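PDB 3P2Y: alanine dehydrogenase/pyridine nucleotide transhydrogenase from Mycobacterium smegmatis str. MC2 155, which probably transfers hydride between NADH and NADP+ as the alpha-1 subunit of a transhydrogenase that couples this reaction to proton pumping across the membrane. Local coordinates for residues A[150-155]-A[330-335]; A[112-117]-A[134-139]; A[258-263]-A[285-290]. All blocks are in the same frame, centred on the assembly; numbering follows the deposited sequence. Where two conformers were deposited one is given.

Contact 1 of 3, residues A[150-155]-A[330-335]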
loop_
_atom_site.group_PDB
_atom_site.type_symbol
_atom_site.label_atom_id
_atom_site.label_comp_id
_atom_site.label_asym_id
_atom_site.label_seq_id
_atom_site.Cartn_x
_atom_site.Cartn_y
_atom_site.Cartn_z
ATOM N N SER A 150 -11.400 -19.181 2.821
ATOM C CA SER A 150 -12.061 -17.884 3.046
ATOM C C SER A 150 -11.215 -16.927 3.893
ATOM O O SER A 150 -11.102 -15.735 3.586
ATOM C CB SER A 150 -13.437 -18.094 3.697
ATOM O OG SER A 150 -13.988 -16.885 4.165
ATOM N N SER A 151 -10.615 -17.432 4.972
ATOM C CA SER A 151 -9.855 -16.480 5.823
ATOM C C SER A 151 -8.674 -15.886 5.056
ATOM O O SER A 151 -8.397 -14.690 5.166
ATOM C CB SER A 151 -9.385 -17.112 7.150
ATOM O OG SER A 151 -8.397 -18.117 6.961
ATOM N N GLN A 152 -7.996 -16.727 4.276
ATOM C CA GLN A 152 -6.867 -16.257 3.458
ATOM C C GLN A 152 -7.329 -15.334 2.336
ATOM O O GLN A 152 -6.638 -14.341 1.997
ATOM C CB GLN A 152 -6.026 -17.424 2.929
ATOM C CG GLN A 152 -5.509 -18.323 4.086
ATOM C CD GLN A 152 -4.802 -17.524 5.202
ATOM O OE1 GLN A 152 -3.665 -17.120 5.034
ATOM N NE2 GLN A 152 -5.471 -17.323 6.343
ATOM N N ALA A 153 -8.495 -15.639 1.770
ATOM C CA ALA A 153 -9.038 -14.792 0.692
ATOM C C ALA A 153 -9.431 -13.420 1.238
ATOM O O ALA A 153 -9.282 -12.408 0.529
ATOM C CB ALA A 153 -10.258 -15.503 0.025
ATOM N N ASN A 154 -9.929 -13.359 2.482
ATOM C CA ASN A 154 -10.214 -12.052 3.127
ATOM C C ASN A 154 -8.967 -11.206 3.207
ATOM O O ASN A 154 -8.987 -10.016 2.879
ATOM C CB ASN A 154 -10.771 -12.213 4.548
ATOM C CG ASN A 154 -12.249 -12.039 4.619
ATOM O OD1 ASN A 154 -12.807 -11.045 4.116
ATOM N ND2 ASN A 154 -12.925 -12.994 5.299
ATOM N N VAL A 155 -7.866 -11.815 3.645
ATOM C CA VAL A 155 -6.606 -11.059 3.696
ATOM C C VAL A 155 -6.216 -10.596 2.274
ATOM O O VAL A 155 -5.776 -9.451 2.092
ATOM C CB VAL A 155 -5.457 -11.878 4.315
ATOM C CG1 VAL A 155 -4.117 -11.066 4.246
ATOM C CG2 VAL A 155 -5.803 -12.255 5.798
ATOM N N ASN A 330 1.114 -14.235 -3.612
ATOM C CA ASN A 330 0.848 -14.698 -2.245
ATOM C C ASN A 330 0.538 -13.526 -1.354
ATOM O O ASN A 330 1.369 -13.104 -0.541
ATOM C CB ASN A 330 2.042 -15.534 -1.729
ATOM C CG ASN A 330 1.735 -16.280 -0.415
ATOM O OD1 ASN A 330 0.663 -16.098 0.202
ATOM N ND2 ASN A 330 2.700 -17.117 0.026
ATOM N N LEU A 331 -0.646 -12.932 -1.553
ATOM C CA LEU A 331 -0.999 -11.782 -0.719
ATOM C C LEU A 331 -1.140 -12.093 0.797
ATOM O O LEU A 331 -0.783 -11.246 1.620
ATOM C CB LEU A 331 -2.240 -11.065 -1.268
ATOM C CG LEU A 331 -1.942 -10.310 -2.570
ATOM C CD1 LEU A 331 -3.279 -9.752 -3.111
ATOM C CD2 LEU A 331 -0.954 -9.129 -2.358
ATOM N N PRO A 332 -1.633 -13.302 1.172
ATOM C CA PRO A 332 -1.673 -13.651 2.597
ATOM C C PRO A 332 -0.315 -13.535 3.295
ATOM O O PRO A 332 -0.247 -13.048 4.440
ATOM C CB PRO A 332 -2.171 -15.121 2.575
ATOM C CG PRO A 332 -3.158 -15.092 1.421
ATOM C CD PRO A 332 -2.295 -14.341 0.355
ATOM N N ALA A 333 0.757 -13.933 2.596
ATOM C CA ALA A 333 2.109 -13.844 3.151
ATOM C C ALA A 333 2.532 -12.381 3.400
ATOM O O ALA A 333 3.386 -12.118 4.236
ATOM C CB ALA A 333 3.118 -14.545 2.233
ATOM N N THR A 334 1.900 -11.429 2.712
ATOM C CA THR A 334 2.241 -10.013 2.915
ATOM C C THR A 334 1.624 -9.391 4.173
ATOM O O THR A 334 1.911 -8.244 4.498
ATOM C CB THR A 334 1.900 -9.116 1.715
ATOM O OG1 THR A 334 0.473 -8.917 1.634
ATOM C CG2 THR A 334 2.438 -9.717 0.404
ATOM N N MET A 335 0.787 -10.146 4.863
ATOM C CA MET A 335 0.165 -9.638 6.098
ATOM C C MET A 335 0.114 -10.831 7.047
ATOM O O MET A 335 -0.954 -11.342 7.430
ATOM C CB MET A 335 -1.228 -9.024 5.801
ATOM C CG MET A 335 -1.711 -8.081 6.961
ATOM S SD MET A 335 -3.419 -7.583 6.640
ATOM C CE MET A 335 -4.272 -8.996 7.299
#
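Val155, Pro332 and Met335 form the apolar part of a buried helix-to-loop contact near the middle of the chain, where helix 148-167 passes the loop that leads into helix 336-354. Val155 points at this loop, and its CG1, anti to the backbone N (chi1 176°), is the branch that enters it. CG1 lies 3.7 Å from Met335 CE and 3.9 Å from Pro332 CA. The methionine chain is extended as far as its sulfur and then turns at chi3 (83°), which folds CE back over the valine; CE also reaches Val155 CG2. Phe171 of the second subunit packs on both Val155 and Met335, so the dimer interface covers this cluster.

One helical turn earlier, Gln152 crosses Pro332 at a slant. Its OE1 is 3.5 Å from Pro332 CB, while Pro332 CG lies 3.6 Å from the backbone Gln152 O. The amide is fixed by its polar partners: OE1 accepts from Arg37, and NE2 serves both Ala339 O and, almost straight (169°) and in the amide plane, Ser151 OG. The loop is braced from within. Leu331 O takes the Thr334 hydroxyl on a lone pair, OG1 to O being 2.6 Å, as well as Thr334 N, and Asn330 closes an Asx motif onto Ala333 N. Met335 then stands at the N-cap of helix 336-354. Two long helices joining the N- and C-terminal domains are a hallmark of the alanine dehydrogenase/transhydrogenase fold, and this contact fastens one of them to the start of the other.

Contact 2 of 3, residues A[112-117]-A[134-139]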
loop_
_atom_site.group_PDB
_atom_site.type_symbol
_atom_site.label_atom_id
_atom_site.label_comp_id
_atom_site.label_asym_id
_atom_site.label_seq_id
_atom_site.Cartn_x
_atom_site.Cartn_y
_atom_site.Cartn_z
ATOM N N LEU A 112 -3.208 -28.930 1.075
ATOM C CA LEU A 112 -2.566 -30.077 0.441
ATOM C C LEU A 112 -2.799 -30.174 -1.056
ATOM O O LEU A 112 -2.520 -31.222 -1.641
ATOM C CB LEU A 112 -2.976 -31.409 1.124
ATOM C CG LEU A 112 -2.675 -31.482 2.622
ATOM C CD1 LEU A 112 -3.235 -32.776 3.276
ATOM C CD2 LEU A 112 -1.180 -31.373 2.891
ATOM N N ALA A 113 -3.334 -29.121 -1.673
ATOM C CA ALA A 113 -3.489 -29.034 -3.130
ATOM C C ALA A 113 -4.131 -30.285 -3.772
ATOM O O ALA A 113 -3.561 -30.860 -4.707
ATOM C CB ALA A 113 -2.120 -28.723 -3.787
ATOM N N PRO A 114 -5.301 -30.719 -3.260
ATOM C CA PRO A 114 -5.869 -31.995 -3.730
ATOM C C PRO A 114 -6.131 -32.010 -5.248
ATOM O O PRO A 114 -5.990 -33.049 -5.884
ATOM C CB PRO A 114 -7.174 -32.135 -2.913
ATOM C CG PRO A 114 -7.501 -30.750 -2.461
ATOM C CD PRO A 114 -6.150 -30.099 -2.228
ATOM N N ARG A 115 -6.465 -30.867 -5.832
ATOM C CA ARG A 115 -6.698 -30.811 -7.278
ATOM C C ARG A 115 -5.409 -30.819 -8.100
ATOM O O ARG A 115 -5.298 -31.547 -9.086
ATOM C CB ARG A 115 -7.522 -29.577 -7.637
ATOM C CG ARG A 115 -8.721 -29.349 -6.746
ATOM C CD ARG A 115 -9.942 -29.989 -7.311
ATOM N NE ARG A 115 -11.152 -29.509 -6.650
ATOM C CZ ARG A 115 -12.347 -29.457 -7.228
ATOM N NH1 ARG A 115 -12.498 -29.828 -8.498
ATOM N NH2 ARG A 115 -13.392 -29.023 -6.540
ATOM N N THR A 116 -4.435 -30.029 -7.689
ATOM C CA THR A 116 -3.291 -29.725 -8.531
ATOM C C THR A 116 -2.079 -30.621 -8.213
ATOM O O THR A 116 -1.128 -30.696 -9.002
ATOM C CB THR A 116 -2.913 -28.244 -8.405
ATOM O OG1 THR A 116 -2.588 -27.951 -7.042
ATOM C CG2 THR A 116 -4.083 -27.334 -8.844
ATOM N N GLN A 117 -2.126 -31.286 -7.060
ATOM C CA GLN A 117 -1.061 -32.217 -6.634
ATOM C C GLN A 117 -1.654 -33.564 -6.176
ATOM O O GLN A 117 -1.486 -33.958 -5.023
ATOM C CB GLN A 117 -0.197 -31.583 -5.535
ATOM C CG GLN A 117 0.606 -30.376 -5.988
ATOM C CD GLN A 117 1.529 -29.807 -4.915
ATOM O OE1 GLN A 117 1.498 -28.603 -4.626
ATOM N NE2 GLN A 117 2.371 -30.654 -4.348
ATOM N N MET A 134 -7.050 -28.606 3.882
ATOM C CA MET A 134 -7.915 -27.505 4.287
ATOM C C MET A 134 -8.776 -27.020 3.107
ATOM O O MET A 134 -9.885 -26.535 3.318
ATOM C CB MET A 134 -7.089 -26.369 4.902
ATOM C CG MET A 134 -6.401 -26.748 6.253
ATOM S SD MET A 134 -7.582 -27.271 7.546
ATOM C CE MET A 134 -8.417 -25.690 7.880
ATOM N N GLU A 135 -8.294 -27.191 1.878
ATOM C CA GLU A 135 -9.092 -26.815 0.701
ATOM C C GLU A 135 -10.354 -27.665 0.573
ATOM O O GLU A 135 -11.305 -27.262 -0.122
ATOM C CB GLU A 135 -8.280 -26.978 -0.606
ATOM C CG GLU A 135 -6.960 -26.211 -0.680
ATOM C CD GLU A 135 -5.746 -27.078 -0.304
ATOM O OE1 GLU A 135 -5.863 -27.947 0.592
ATOM O OE2 GLU A 135 -4.657 -26.848 -0.869
ATOM N N SER A 136 -10.356 -28.843 1.201
ATOM C CA SER A 136 -11.437 -29.829 1.062
ATOM C C SER A 136 -12.429 -29.807 2.224
ATOM O O SER A 136 -13.342 -30.652 2.268
ATOM C CB SER A 136 -10.873 -31.245 0.860
ATOM O OG SER A 136 -10.147 -31.307 -0.381
ATOM N N ILE A 137 -12.278 -28.839 3.137
ATOM C CA ILE A 137 -13.269 -28.606 4.190
ATOM C C ILE A 137 -14.589 -28.268 3.478
ATOM O O ILE A 137 -14.636 -27.370 2.647
ATOM C CB ILE A 137 -12.854 -27.424 5.131
ATOM C CG1 ILE A 137 -11.556 -27.756 5.897
ATOM C CG2 ILE A 137 -13.993 -27.074 6.133
ATOM C CD1 ILE A 137 -11.725 -28.813 6.954
ATOM N N PRO A 138 -15.651 -29.027 3.768
ATOM C CA PRO A 138 -16.880 -28.779 3.005
ATOM C C PRO A 138 -17.531 -27.466 3.406
ATOM O O PRO A 138 -17.362 -27.008 4.555
ATOM C CB PRO A 138 -17.767 -29.996 3.340
ATOM C CG PRO A 138 -17.219 -30.572 4.584
ATOM C CD PRO A 138 -15.749 -30.209 4.640
ATOM N N ARG A 139 -18.261 -26.865 2.456
ATOM C CA ARG A 139 -18.902 -25.581 2.693
ATOM C C ARG A 139 -20.254 -25.819 3.351
ATOM O O ARG A 139 -21.298 -25.699 2.716
ATOM C CB ARG A 139 -19.077 -24.814 1.380
#
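The carboxylate of Glu135 is the flat group on which Leu112, Ala113 and Pro114 converge. At its edge, Leu112 N donates to the syn lone pair of OE1 (N to OE1 2.9 Å). On one face sits Pro114, whose CD lies nearly straight above the carboxylate carbon, 3.6 Å from Glu135 CD. Ala113 N approaches from this same face, meeting OE2 at 2.8 Å from 42° out of the carboxylate plane. Each oxygen therefore holds one of two consecutive backbone N-H groups, and the pair of bonds fixes both the position of the carboxylate and its rotation.

The glutamate reaches this place by bending. CG lies beside its own backbone N (chi1 -56°), and chi2 of 97° then swings the carboxylate toward the loop. On the other partner, the backbone turn at Leu112, with psi near zero, sets its N-H and that of Ala113 toward a common acceptor; the left-handed helical conformation of Ala113 then turns the chain into Pro114. Two N-H donors would probably favour the charged form of the acid. Beside the carboxylate, Pro114 CG touches Ser136 OG at 3.4 Å, a plain van der Waals contact that extends the proline's cover to the next residue.

Leu112 fills in behind, packing on Ala131 and Ala133 of strand 130-133, and a backbone bond joins Met134 to Gly110. The two segments follow adjacent parallel strands, 107-110 and 130-133, that are linked through helix 118-126. This is thus a beta-alpha-beta crossover of the Rossmann-like N-terminal domain, with the loops after its two strands clasped by a side-chain carboxylate at their C-terminal ends.

Contact 3 of 3, residues A[258-263]-A[285-290]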
loop_
_atom_site.group_PDB
_atom_site.type_symbol
_atom_site.label_atom_id
_atom_site.label_comp_id
_atom_site.label_asym_id
_atom_site.label_seq_id
_atom_site.Cartn_x
_atom_site.Cartn_y
_atom_site.Cartn_z
ATOM N N ALA A 258 -19.643 -5.525 -23.794
ATOM C CA ALA A 258 -20.127 -4.635 -22.752
ATOM C C ALA A 258 -19.199 -4.666 -21.523
ATOM O O ALA A 258 -18.926 -3.617 -20.936
ATOM C CB ALA A 258 -21.574 -4.969 -22.349
ATOM N N LEU A 259 -18.740 -5.857 -21.145
ATOM C CA LEU A 259 -17.762 -5.980 -20.038
ATOM C C LEU A 259 -16.459 -5.256 -20.398
ATOM O O LEU A 259 -15.935 -4.465 -19.614
ATOM C CB LEU A 259 -17.497 -7.447 -19.686
ATOM C CG LEU A 259 -16.485 -7.707 -18.553
ATOM C CD1 LEU A 259 -16.880 -6.907 -17.282
ATOM C CD2 LEU A 259 -16.344 -9.190 -18.249
ATOM N N GLU A 260 -15.953 -5.508 -21.605
ATOM C CA GLU A 260 -14.739 -4.835 -22.075
ATOM C C GLU A 260 -14.876 -3.307 -21.981
ATOM O O GLU A 260 -13.990 -2.634 -21.454
ATOM C CB GLU A 260 -14.405 -5.292 -23.515
ATOM C CG GLU A 260 -13.092 -4.750 -24.062
ATOM C CD GLU A 260 -12.759 -5.338 -25.427
ATOM O OE1 GLU A 260 -12.337 -6.524 -25.488
ATOM O OE2 GLU A 260 -12.945 -4.605 -26.423
ATOM N N ASP A 261 -15.991 -2.760 -22.470
ATOM C CA ASP A 261 -16.235 -1.314 -22.421
ATOM C C ASP A 261 -16.321 -0.791 -20.994
ATOM O O ASP A 261 -15.796 0.286 -20.678
ATOM C CB ASP A 261 -17.547 -0.949 -23.128
ATOM C CG ASP A 261 -17.495 -1.161 -24.633
ATOM O OD1 ASP A 261 -16.391 -1.335 -25.202
ATOM O OD2 ASP A 261 -18.588 -1.158 -25.255
ATOM N N ALA A 262 -16.998 -1.547 -20.134
ATOM C CA ALA A 262 -17.143 -1.117 -18.759
ATOM C C ALA A 262 -15.767 -0.990 -18.100
ATOM O O ALA A 262 -15.502 0.011 -17.440
ATOM C CB ALA A 262 -18.033 -2.041 -17.994
ATOM N N ILE A 263 -14.898 -1.978 -18.305
ATOM C CA ILE A 263 -13.546 -1.980 -17.678
ATOM C C ILE A 263 -12.752 -0.709 -17.990
ATOM O O ILE A 263 -12.046 -0.159 -17.120
ATOM C CB ILE A 263 -12.748 -3.244 -18.061
ATOM C CG1 ILE A 263 -13.365 -4.498 -17.418
ATOM C CG2 ILE A 263 -11.239 -3.105 -17.713
ATOM C CD1 ILE A 263 -12.980 -5.793 -18.144
ATOM N N THR A 285 -9.629 -8.567 -21.293
ATOM C CA THR A 285 -8.903 -8.755 -22.558
ATOM C C THR A 285 -7.797 -7.721 -22.670
ATOM O O THR A 285 -7.801 -6.695 -21.973
ATOM C CB THR A 285 -9.848 -8.541 -23.765
ATOM O OG1 THR A 285 -10.372 -7.208 -23.714
ATOM C CG2 THR A 285 -10.992 -9.555 -23.762
ATOM N N ALA A 286 -6.862 -7.968 -23.591
ATOM C CA ALA A 286 -5.853 -6.969 -23.917
ATOM C C ALA A 286 -6.474 -5.605 -24.260
ATOM O O ALA A 286 -5.976 -4.576 -23.797
ATOM C CB ALA A 286 -4.971 -7.465 -25.064
ATOM N N ALA A 287 -7.541 -5.599 -25.070
ATOM C CA ALA A 287 -8.219 -4.356 -25.472
ATOM C C ALA A 287 -8.829 -3.598 -24.287
ATOM O O ALA A 287 -8.782 -2.361 -24.239
ATOM C CB ALA A 287 -9.293 -4.646 -26.498
ATOM N N ALA A 288 -9.432 -4.341 -23.362
ATOM C CA ALA A 288 -10.033 -3.741 -22.157
ATOM C C ALA A 288 -8.967 -3.008 -21.352
ATOM O O ALA A 288 -9.149 -1.838 -21.012
ATOM C CB ALA A 288 -10.704 -4.811 -21.290
ATOM N N ALA A 289 -7.843 -3.686 -21.094
ATOM C CA ALA A 289 -6.753 -3.103 -20.305
ATOM C C ALA A 289 -6.175 -1.888 -21.013
ATOM O O ALA A 289 -5.963 -0.852 -20.398
ATOM C CB ALA A 289 -5.653 -4.129 -20.035
ATOM N N THR A 290 -5.952 -2.023 -22.319
ATOM C CA THR A 290 -5.372 -0.967 -23.148
ATOM C C THR A 290 -6.254 0.274 -23.223
ATOM O O THR A 290 -5.745 1.402 -23.366
ATOM C CB THR A 290 -5.117 -1.523 -24.589
ATOM O OG1 THR A 290 -4.225 -2.626 -24.484
ATOM C CG2 THR A 290 -4.513 -0.487 -25.501
#
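Glu260 is the first residue of 258-263 to meet the short helix 286-290, and it does so with nearly its whole side chain. CG is anti to the backbone N (chi1 -175°) and the chain stays extended through chi2, so the carboxylate is carried past the flank of the neighbouring helix to its N-terminal end. On the way, Glu260 CG rests against Ala288 CB at 3.7 Å. At the far end, OE1 accepts the hydroxyl of Thr285, with OG1 2.7 Å away and lying 40° out of the carboxylate plane; the two side chains meet at about a right angle. The other oxygen, OE2, lies 3.7 Å from Ala287 CB and has a weak bond from Gln257.

Thr285 is the N-cap of helix 286-290, and its hydroxyl works in both directions: while donating to the glutamate, OG1 accepts from Ala288 N at 3.0 Å. Glu260 thus acts as a second shell that orients the cap. A negative charge at this helix start, where Glu310 also accepts from Ala286 N, is probably favoured by the helix dipole.

One turn further on, Ile263 points toward the same alanine. Its CG2 and CD1 both lie 4.0 Å from Ala288 CB, leaving that methyl wedged between isoleucine and glutamate. Small residues suit this spacing: the segment axes approach to 8.3 Å and run nearly parallel, with a crossing angle of -23°. Beneath the pair, Ile263 continues onto Leu188 and Leu190 of strand 186-190, joined by Val284 and Met292. Helix 249-263, which precedes strand 268-271, and helix 286-290, which precedes strand 297-300, thus lie side by side in the Rossmann-like C-terminal domain.

From the N terminus, contact 2 comes first, closing a loop of 16 residues that holds one helix and one strand of the N-terminal domain. The chain then enters helix 148-167, where contact 1 opens; it closes only at 330-335, after the chain has traversed the nucleotide-binding type of fold in the C-terminal domain. Contact 3 is nested inside that long excursion and joins two successive helices there. Contacts 1 and 2 follow in series, their centres about 17 Å apart, whereas the centre of contact 3 lies about 27 Å from that of contact 1. Two contacts thus tie neighbours within a domain, and contact 1 secures the region between the domains.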